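Local coordinates for acetyl xylan esterase (Geobacillus stearothermophilus, PDB 5BN1) that cleaves acetyl groups from the xylose chain of xylan and xylo-oligosaccharides as a GDSL-family (SGNH) serine esterase that forms a ring-shaped homooctamer, at the interface of chains A and B and the interface of chains A and C. Residues are numbered along the deposited sequence; one frame, centred on the assembly and turned at random. Chains: chain A/B/C, Acetyl xylan esterase.

Contact 1: the interface of chains A and B. Residues chain A 47-51; chain B 205, 217.
The carboxylate of A:Glu51 is gripped end-on by the guanidinium of B:Arg217, a two-pronged salt bridge between neighbouring subunits of the octamer. NH2 of B:Arg217 gives a fairly straight hydrogen bond to OE1 of A:Glu51 (3.1 Å), and NH1 bonds OE2 at 3.2 Å. Both oxygens are met on their syn side and lie close to the guanidinium plane, but the nitrogens stand somewhat out of the carboxylate plane, in keeping with a 31° twist between the flat groups. The bent glutamate chain (chi1 78°, chi2 -73°) presents the carboxylate to the arginine. Above one face of this guanidinium sits the carbonyl oxygen of A:Val48, not in line with an N-H and so not hydrogen-bonded. The aliphatic stem of B:Arg217 runs alongside A:Tyr49 in the opposite direction, its CG over one ring face, 3.9 Å from CZ, while CG1 of A:Val48 touches the same methylene. The other valine methyl, CG2, lies over a guanidinium face of B:Arg205, which crosses A:Val48 at about a right angle. Water 1 joins NH1 of B:Arg205 (2.9 Å) to the carbonyl O of A:Ala47; water 2 links that nitrogen to the carbonyl O of A:Val48 by a longer, less straight leg, 3.3 Å from NH1.

Contact 2: the interface of chains A and B. Residues chain A 47-48, 213, 215; chain B 179, 201-202, 205, 215.
Helix 37-48 of chain A sets A:Ala47, in its last turn, against helix 197-211 of chain B, while an extended segment beyond that helix brings B:Ile215 to A:Phe213. The methyl of A:Ala47 presses on the side of B:Ile202, with CB 3.6 Å from CG1 of the isoleucine, and also touches CB of B:Met201. CG1 of B:Ile202 stands anti to the carbonyl carbon (chi1 -73°), which turns this branch towards the alanine. CG2 of B:Val179, from helix 172-180, reaches the rim of the patch 3.8 Å from the carbonyl O of A:Ala47. CG2 of B:Ile215 meets the far end of the A:Phe213 ring, 3.8 Å from CZ, the two side chains crossing at about a right angle. Residue 215 is engineered from tryptophan in both chains, so this packing is that of the variant. B:Arg205, laid against A:Val48, is steadied within its own chain: NE and NH2 grip the carbonyl O of B:Ile215 side-on, each at 2.9 Å. That oxygen lies near the guanidinium plane, which limits rotation, but NE comes from above the carbonyl plane (37° out of it) and not on a lone pair. This largely apolar part of the two-fold interface joins two subunits of the octamer.

Contact 3: the interface of chains A and C. Residues chain A 95, 98, 138, 146-147, 192; chain C 184, 186-187.
C:Tyr184 lays its ring among A:Tyr98, A:Pro146, A:Met147 and A:Tyr138, and its phenol OH hydrogen-bonds the phenol OH of A:Tyr138 at 2.8 Å. The two tyrosines come from opposite directions, and the A:Tyr138 oxygen lies at the edge of the C:Tyr184 ring, in its plane. NH2 of A:Arg192 also comes close to OH of C:Tyr184, at 3.3 Å. Nearer the ring's root, A:Tyr98 packs against C:Tyr184 edge-to-face, the planes 62° apart, with CD1 of A:Tyr98 3.7 Å from CG of C:Tyr184. CB of A:Met147 touches the phenol end, 3.7 Å from CZ of C:Tyr184, and CD of A:Pro146 borders CE1. The first torsion of C:Tyr184 (chi1 -178°) sets CG opposite the backbone N and points the ring at A:Tyr138. Its backbone N is tied through water 5 to the carbonyl O of A:Tyr98, and CB of C:Ala186 sits 3.8 Å from NE1 of A:Trp95. Two first-shell residues also position A:Tyr138: CG of A:Met147 covers its ring over the centre, and A:Arg192 lays a guanidinium face against its hydroxyl. A phenylalanine at C:Tyr184 would probably keep much of the ring packing but leave the A:Tyr138 hydroxyl without its partner across the interface. The contact joins two subunits of the octamer beside the active-site region, where it may steady the surroundings of the catalytic residues.

Contact 1: the interface of chains A and B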
# COMPACT_ATOMS: atom_id res chain seq x y z
N ALA A 47 4.64 -16.57 32.51
CA ALA A 47 5.99 -17.04 32.66
C ALA A 47 6.29 -17.54 34.07
O ALA A 47 7.01 -18.57 34.24
CB ALA A 47 6.97 -15.95 32.28
N VAL A 48 5.69 -16.93 35.09
CA VAL A 48 6.11 -17.11 36.45
C VAL A 48 4.99 -17.98 37.17
O VAL A 48 5.37 -18.84 37.95
CB VAL A 48 6.42 -15.80 37.20
CG1 VAL A 48 6.80 -16.00 38.63
CG2 VAL A 48 7.54 -15.02 36.50
N TYR A 49 3.72 -17.78 36.82
CA TYR A 49 2.56 -18.51 37.38
C TYR A 49 1.70 -19.13 36.33
O TYR A 49 0.57 -18.83 36.07
CB TYR A 49 1.72 -17.51 38.21
CG TYR A 49 2.40 -16.84 39.39
CD1 TYR A 49 3.15 -15.70 39.27
CD2 TYR A 49 2.14 -17.26 40.71
CE1 TYR A 49 3.73 -15.02 40.34
CE2 TYR A 49 2.65 -16.56 41.79
CZ TYR A 49 3.45 -15.44 41.65
OH TYR A 49 3.91 -14.74 42.79
N PRO A 50 2.26 -20.12 35.49
CA PRO A 50 1.53 -20.64 34.35
C PRO A 50 0.30 -21.42 34.68
O PRO A 50 -0.67 -21.44 33.92
CB PRO A 50 2.60 -21.55 33.66
CG PRO A 50 3.57 -21.76 34.71
CD PRO A 50 3.62 -20.60 35.60
N GLU A 51 0.31 -21.88 35.91
CA GLU A 51 -0.88 -22.56 36.44
C GLU A 51 -1.98 -21.64 36.88
O GLU A 51 -3.09 -22.09 37.07
CB GLU A 51 -0.43 -23.43 37.66
CG GLU A 51 -0.17 -22.69 38.95
CD GLU A 51 1.07 -21.81 39.08
OE1 GLU A 51 1.95 -21.90 38.23
OE2 GLU A 51 1.14 -21.02 40.03
N ARG B 205 13.50 -13.52 31.75
CA ARG B 205 13.66 -13.90 33.11
C ARG B 205 14.91 -14.73 33.36
O ARG B 205 15.63 -14.51 34.30
CB ARG B 205 12.40 -14.62 33.68
CG ARG B 205 12.49 -15.08 35.09
CD ARG B 205 11.22 -15.79 35.45
NE ARG B 205 11.28 -16.15 36.86
CZ ARG B 205 10.77 -17.26 37.36
NH1 ARG B 205 10.13 -18.14 36.61
NH2 ARG B 205 10.84 -17.44 38.68
N ARG B 217 8.60 -15.82 42.36
CA ARG B 217 7.26 -15.75 43.01
C ARG B 217 7.33 -15.04 44.35
O ARG B 217 8.30 -15.26 45.10
CB ARG B 217 6.72 -17.16 43.25
CG ARG B 217 6.47 -17.94 42.02
CD ARG B 217 6.44 -19.40 42.40
NE ARG B 217 6.05 -20.19 41.27
CZ ARG B 217 4.79 -20.37 40.84
NH1 ARG B 217 3.76 -19.83 41.50
NH2 ARG B 217 4.58 -21.08 39.74
O HOH W 1 9.70 -18.55 33.75
O HOH W 2 7.88 -19.74 38.39

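Contact 2: the interface of chains A and B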
# COMPACT_ATOMS: atom_id res chain seq x y z
N ALA A 47 4.64 -16.57 32.51
CA ALA A 47 5.99 -17.04 32.66
C ALA A 47 6.29 -17.54 34.07
O ALA A 47 7.01 -18.57 34.24
CB ALA A 47 6.97 -15.95 32.28
N VAL A 48 5.69 -16.93 35.09
CA VAL A 48 6.11 -17.11 36.45
C VAL A 48 4.99 -17.98 37.17
O VAL A 48 5.37 -18.84 37.95
CB VAL A 48 6.42 -15.80 37.20
CG1 VAL A 48 6.80 -16.00 38.63
CG2 VAL A 48 7.54 -15.02 36.50
N PHE A 213 2.03 -10.01 43.08
CA PHE A 213 3.32 -10.48 42.52
C PHE A 213 4.26 -9.27 42.53
O PHE A 213 4.20 -8.41 41.62
CB PHE A 213 3.10 -10.93 41.14
CG PHE A 213 4.34 -11.38 40.34
CD1 PHE A 213 5.57 -11.54 40.97
CD2 PHE A 213 4.23 -11.58 38.94
CE1 PHE A 213 6.71 -11.91 40.22
CE2 PHE A 213 5.37 -11.98 38.20
CZ PHE A 213 6.57 -12.10 38.86
N ILE A 215 7.82 -7.70 41.99
CA ILE A 215 9.16 -7.84 41.39
C ILE A 215 10.06 -6.83 42.11
O ILE A 215 9.80 -5.60 42.15
CB ILE A 215 9.07 -7.54 39.91
CG1 ILE A 215 8.14 -8.54 39.29
CG2 ILE A 215 10.47 -7.26 39.32
CD1 ILE A 215 7.81 -8.29 37.84
N VAL B 179 7.56 -24.51 32.53
CA VAL B 179 6.23 -24.04 32.12
C VAL B 179 5.49 -25.13 31.36
O VAL B 179 4.26 -25.17 31.41
CB VAL B 179 6.38 -22.76 31.25
CG1 VAL B 179 5.07 -22.27 30.72
CG2 VAL B 179 6.96 -21.67 32.10
N MET B 201 9.11 -13.48 27.78
CA MET B 201 9.31 -13.22 29.13
C MET B 201 10.04 -14.34 29.94
O MET B 201 10.87 -14.05 30.82
CB MET B 201 7.94 -12.89 29.88
CG MET B 201 7.28 -11.65 29.50
SD MET B 201 8.30 -10.21 30.13
CE MET B 201 7.12 -9.04 29.49
N ILE B 202 9.78 -15.60 29.55
CA ILE B 202 10.50 -16.75 30.07
C ILE B 202 12.01 -16.51 29.77
O ILE B 202 12.86 -16.69 30.66
CB ILE B 202 9.95 -18.01 29.49
CG1 ILE B 202 8.57 -18.34 30.10
CG2 ILE B 202 10.88 -19.16 29.82
CD1 ILE B 202 7.84 -19.42 29.34
N ARG B 205 13.50 -13.52 31.75
CA ARG B 205 13.66 -13.90 33.11
C ARG B 205 14.91 -14.73 33.36
O ARG B 205 15.63 -14.51 34.30
CB ARG B 205 12.40 -14.62 33.68
CG ARG B 205 12.49 -15.08 35.09
CD ARG B 205 11.22 -15.79 35.45
NE ARG B 205 11.28 -16.15 36.86
CZ ARG B 205 10.77 -17.26 37.36
NH1 ARG B 205 10.13 -18.14 36.61
NH2 ARG B 205 10.84 -17.44 38.68
N ILE B 215 13.97 -12.81 39.27
CA ILE B 215 12.52 -12.50 39.43
C ILE B 215 11.91 -13.81 39.96
O ILE B 215 12.09 -14.87 39.32
CB ILE B 215 11.88 -12.11 38.09
CG1 ILE B 215 12.47 -10.78 37.63
CG2 ILE B 215 10.34 -11.99 38.28
CD1 ILE B 215 12.16 -10.44 36.20
O HOH W 3 9.70 -18.55 33.75
O HOH W 4 7.88 -19.74 38.39

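Contact 3: the interface of chains A and C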
# COMPACT_ATOMS: atom_id res chain seq x y z
N TRP A 95 -5.39 15.99 29.93
CA TRP A 95 -4.52 16.50 28.83
C TRP A 95 -5.24 17.48 27.95
O TRP A 95 -4.65 18.48 27.56
CB TRP A 95 -4.00 15.33 28.03
CG TRP A 95 -2.72 15.56 27.26
CD1 TRP A 95 -1.88 16.62 27.33
CD2 TRP A 95 -2.03 14.53 26.53
NE1 TRP A 95 -0.74 16.38 26.55
CE2 TRP A 95 -0.81 15.10 26.07
CE3 TRP A 95 -2.38 13.26 26.16
CZ2 TRP A 95 0.11 14.31 25.33
CZ3 TRP A 95 -1.52 12.52 25.38
CH2 TRP A 95 -0.28 13.08 24.99
N TYR A 98 -5.04 21.12 28.66
CA TYR A 98 -3.76 21.72 28.40
C TYR A 98 -3.35 21.72 26.91
O TYR A 98 -2.71 22.73 26.53
CB TYR A 98 -2.68 20.96 29.26
CG TYR A 98 -2.90 21.26 30.75
CD1 TYR A 98 -2.49 22.44 31.27
CD2 TYR A 98 -3.53 20.34 31.58
CE1 TYR A 98 -2.72 22.79 32.60
CE2 TYR A 98 -3.79 20.68 32.87
CZ TYR A 98 -3.38 21.86 33.36
OH TYR A 98 -3.64 22.28 34.68
N TYR A 138 1.41 11.30 34.75
CA TYR A 138 2.07 12.24 33.82
C TYR A 138 3.52 12.11 34.09
O TYR A 138 3.96 12.23 35.25
CB TYR A 138 1.55 13.64 33.96
CG TYR A 138 1.98 14.62 32.90
CD1 TYR A 138 1.75 14.35 31.57
CD2 TYR A 138 2.49 15.86 33.23
CE1 TYR A 138 2.06 15.24 30.58
CE2 TYR A 138 2.82 16.76 32.22
CZ TYR A 138 2.57 16.45 30.93
OH TYR A 138 2.87 17.43 29.97
N PRO A 146 2.01 22.61 35.69
CA PRO A 146 0.59 22.63 35.82
C PRO A 146 -0.16 21.38 35.53
O PRO A 146 -1.10 20.96 36.20
CB PRO A 146 0.16 23.75 34.82
CG PRO A 146 1.30 24.65 34.76
CD PRO A 146 2.53 23.77 34.97
N MET A 147 0.25 20.65 34.47
CA MET A 147 -0.48 19.44 34.09
C MET A 147 -0.13 18.31 35.12
O MET A 147 -1.02 17.50 35.39
CB MET A 147 -0.16 18.98 32.66
CG MET A 147 -0.88 17.74 32.32
SD MET A 147 -0.93 17.43 30.52
CE MET A 147 -1.43 15.74 30.52
N ARG A 192 5.60 12.81 27.42
CA ARG A 192 5.26 12.66 28.83
C ARG A 192 4.07 11.81 29.09
O ARG A 192 3.66 11.81 30.30
CB ARG A 192 5.30 14.02 29.60
CG ARG A 192 6.65 14.70 29.58
CD ARG A 192 6.67 16.03 30.30
NE ARG A 192 6.12 17.10 29.41
CZ ARG A 192 5.78 18.32 29.84
NH1 ARG A 192 6.03 18.63 31.08
NH2 ARG A 192 5.29 19.24 29.04
N TYR C 184 0.13 26.32 27.68
CA TYR C 184 0.93 25.21 28.26
C TYR C 184 1.68 24.62 27.05
O TYR C 184 1.11 24.58 25.96
CB TYR C 184 0.06 24.17 28.97
CG TYR C 184 0.78 23.07 29.61
CD1 TYR C 184 1.37 23.20 30.82
CD2 TYR C 184 0.85 21.84 28.97
CE1 TYR C 184 2.12 22.21 31.37
CE2 TYR C 184 1.56 20.81 29.52
CZ TYR C 184 2.21 21.00 30.69
OH TYR C 184 2.92 19.90 31.21
N ALA C 186 2.15 21.71 25.69
CA ALA C 186 1.47 20.74 24.95
C ALA C 186 0.51 21.26 23.89
O ALA C 186 0.16 20.58 22.93
CB ALA C 186 0.75 19.76 25.83
N ALA C 187 0.06 22.49 24.11
CA ALA C 187 -0.81 23.16 23.16
C ALA C 187 -0.09 23.51 21.84
O ALA C 187 -0.73 23.80 20.82
CB ALA C 187 -1.47 24.36 23.71
O HOH W 5 -2.59 25.50 27.23

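Contacts 1 and 2 belong to one A-B interface: their centres are about 5 Å apart and they share A:Ala47, A:Val48 and B:Arg205, so the end of helix 37-48 serves both a charged patch and a largely apolar one. Contact 3, its centre about 38 Å from that of contact 1 and about 36 Å from that of contact 2, joins chain A to a different neighbour. Using separate surfaces, each subunit can bind two partners at once, which is consistent with the homooctamer. The centre of contact 3 is about 7 Å from A:Asp191, whereas that of contact 2 lies about 20 Å from B:Asp191, so assembly comes nearer the catalytic residues at contact 3.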